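Local coordinates for MSM0271 protein (Mycobacterium smegmatis, PDB 5SUH) that probably forms part of the protein shell of a bacterial microcompartment, as a trimeric, tandem-domain shell protein that assembles into a double ring, at residues A[146-150]-A[151-155]. Numbering follows the deposited sequence.
Sequences TDITD and QHAVI
His152 stands out from the first turn of helix 150-156 against the residues that lead into it, and its side chain can be followed outward from CB to the tip of the ring. CB lies beside the hydroxyl of Thr149, the residue just before the helix, with OG1 3.3 Å from His152 CB. Thr149 is the N-cap: its OG1 accepts a weak bond from His152 N, and can do so because chi1 of 68° folds OG1 back between the backbone N and the carbonyl carbon. From CB the histidine turns its CG anti to the backbone N (chi1 -173°), which lays the imidazole beside Ile148. There Ile148 CD1 sits over one face of the ring, 3.6 Å from its centroid and 21° off the normal, a CH-pi contact offset toward the rim. Ile148 CG1 packs on the ring as well, 3.3 Å from His152 ND1. The isoleucine branch and the histidine cross at about a right angle. The Thr149 cap and the packing of Ile148, the residue before it, lie at the N-terminal start of this short helix, which in the second circularly permuted BMC domain falls between strands 138-145 and 170-177. At the ring edge His152 ND1 meets a water 2.9 Å away, in the plane of the imidazole; the same water accepts from Thr149 N, so it bridges the cap residue to the ring. The tip, NE2, is hydrogen-bonded to Glu79 OE1 of a neighbouring subunit, which, with the water at ND1, would favour one orientation of the ring. Next along the helix, the regular backbone bonds begin: Ala153 N donates to Thr149 O at 3.0 Å and Val154 N to Asp150 O at 2.9 Å, while Ile148 CG2 approaches Ala153 CB at 4.3 Å.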
ATOM      1  N   THR A 146      20.209  22.757  13.745  1.00 41.26           N
ATOM      2  CA  THR A 146      21.552  22.630  13.174  1.00 50.37           C
ATOM      3  C   THR A 146      22.204  21.282  13.486  1.00 49.29           C
ATOM      4  O   THR A 146      21.885  20.653  14.492  1.00 56.28           O
ATOM      5  CB  THR A 146      22.477  23.746  13.656  1.00 47.13           C
ATOM      6  OG1 THR A 146      22.643  23.662  15.075  1.00 50.89           O
ATOM      7  CG2 THR A 146      21.897  25.086  13.284  1.00 57.73           C
ATOM      8  N   ASP A 147      23.062  20.827  12.575  1.00 56.15           N
ATOM      9  CA  ASP A 147      23.878  19.630  12.776  1.00 56.26           C
ATOM     10  C   ASP A 147      23.018  18.433  13.216  1.00 58.59           C
ATOM     11  O   ASP A 147      23.179  17.900  14.319  1.00 55.53           O
ATOM     12  CB  ASP A 147      24.978  19.943  13.811  1.00 60.49           C
ATOM     13  CG  ASP A 147      26.031  18.840  13.925  1.00 97.46           C
ATOM     14  OD1 ASP A 147      26.287  18.152  12.910  1.00112.60           O
ATOM     15  OD2 ASP A 147      26.625  18.672  15.023  1.00101.70           O
ATOM     16  N   ILE A 148      22.141  17.976  12.327  1.00 50.77           N
ATOM     17  CA  ILE A 148      21.196  16.927  12.687  1.00 56.01           C
ATOM     18  C   ILE A 148      21.957  15.629  13.048  1.00 54.62           C
ATOM     19  O   ILE A 148      22.951  15.264  12.405  1.00 53.60           O
ATOM     20  CB  ILE A 148      20.148  16.694  11.540  1.00 51.92           C
ATOM     21  CG1 ILE A 148      19.013  15.779  12.004  1.00 52.59           C
ATOM     22  CG2 ILE A 148      20.794  16.145  10.253  1.00 45.92           C
ATOM     23  CD1 ILE A 148      17.857  15.634  10.994  1.00 44.00           C
ATOM     24  N   THR A 149      21.531  14.980  14.127  1.00 46.04           N
ATOM     25  CA  THR A 149      22.188  13.751  14.589  1.00 45.73           C
ATOM     26  C   THR A 149      21.880  12.622  13.613  1.00 47.60           C
ATOM     27  O   THR A 149      20.871  12.668  12.898  1.00 53.81           O
ATOM     28  CB  THR A 149      21.731  13.335  15.984  1.00 46.29           C
ATOM     29  OG1 THR A 149      20.355  12.933  15.936  1.00 55.61           O
ATOM     30  CG2 THR A 149      21.868  14.475  16.956  1.00 50.45           C
ATOM     31  N   ASP A 150      22.734  11.610  13.571  1.00 52.62           N
ATOM     32  CA  ASP A 150      22.578  10.572  12.554  1.00 59.00           C
ATOM     33  C   ASP A 150      21.306   9.740  12.764  1.00 58.77           C
ATOM     34  O   ASP A 150      20.674   9.311  11.795  1.00 65.65           O
ATOM     35  CB  ASP A 150      23.833   9.696  12.490  1.00 66.23           C
ATOM     36  CG  ASP A 150      24.166   9.052  13.804  1.00 84.66           C
ATOM     37  OD1 ASP A 150      23.509   9.379  14.819  1.00 90.77           O
ATOM     38  OD2 ASP A 150      25.107   8.226  13.821  1.00 95.25           O
ATOM     39  N   GLN A 151      20.899   9.552  14.017  1.00 51.66           N
ATOM     40  CA  GLN A 151      19.676   8.795  14.308  1.00 45.62           C
ATOM     41  C   GLN A 151      18.418   9.586  13.912  1.00 51.43           C
ATOM     42  O   GLN A 151      17.419   9.018  13.462  1.00 53.67           O
ATOM     43  CB  GLN A 151      19.640   8.403  15.790  1.00 52.81           C
ATOM     44  CG  GLN A 151      20.420   7.131  16.117  1.00 52.76           C
ATOM     45  CD  GLN A 151      20.228   6.658  17.558  1.00 55.37           C
ATOM     46  OE1 GLN A 151      19.918   5.496  17.800  1.00 68.18           O
ATOM     47  NE2 GLN A 151      20.450   7.543  18.510  1.00 50.54           N
ATOM     48  N   HIS A 152      18.477  10.905  14.053  1.00 52.72           N
ATOM     49  CA  HIS A 152      17.375  11.746  13.626  1.00 53.79           C
ATOM     50  C   HIS A 152      17.251  11.685  12.100  1.00 53.07           C
ATOM     51  O   HIS A 152      16.154  11.530  11.567  1.00 45.31           O
ATOM     52  CB  HIS A 152      17.588  13.188  14.108  1.00 51.69           C
ATOM     53  CG  HIS A 152      16.417  14.089  13.866  1.00 49.52           C
ATOM     54  ND1 HIS A 152      16.454  15.443  14.123  1.00 41.62           N
ATOM     55  CD2 HIS A 152      15.164  13.821  13.410  1.00 47.85           C
ATOM     56  CE1 HIS A 152      15.283  15.975  13.806  1.00 51.17           C
ATOM     57  NE2 HIS A 152      14.482  15.011  13.380  1.00 46.09           N
ATOM     58  N   ALA A 153      18.390  11.778  11.412  1.00 54.29           N
ATOM     59  CA  ALA A 153      18.439  11.759   9.949  1.00 50.38           C
ATOM     60  C   ALA A 153      17.934  10.422   9.400  1.00 53.47           C
ATOM     61  O   ALA A 153      17.151  10.391   8.440  1.00 44.37           O
ATOM     62  CB  ALA A 153      19.881  12.049   9.448  1.00 44.67           C
ATOM     63  N   VAL A 154      18.335   9.316  10.025  1.00 42.45           N
ATOM     64  CA  VAL A 154      17.920   8.034   9.495  1.00 42.74           C
ATOM     65  C   VAL A 154      16.391   7.817   9.627  1.00 61.34           C
ATOM     66  O   VAL A 154      15.755   7.383   8.660  1.00 55.90           O
ATOM     67  CB  VAL A 154      18.656   6.873  10.182  1.00 44.81           C
ATOM     68  CG1 VAL A 154      18.103   5.599   9.693  1.00 67.68           C
ATOM     69  CG2 VAL A 154      20.114   6.877   9.841  1.00 44.36           C
ATOM     70  N   ILE A 155      15.783   8.151  10.774  1.00 55.62           N
ATOM     71  CA  ILE A 155      14.332   7.937  10.914  1.00 47.08           C
ATOM     72  C   ILE A 155      13.536   9.016  10.178  1.00 55.24           C
ATOM     73  O   ILE A 155      12.426   8.772   9.719  1.00 56.19           O
ATOM     74  CB  ILE A 155      13.888   7.873  12.396  1.00 51.75           C
ATOM     75  CG1 ILE A 155      12.481   7.284  12.509  1.00 47.67           C
ATOM     76  CG2 ILE A 155      13.990   9.243  13.088  1.00 57.55           C
ATOM     77  CD1 ILE A 155      12.018   7.054  13.962  1.00 62.73           C
TER
HETATM   78  O   HOH W   1      18.991  15.668  15.514  1.00 65.92           O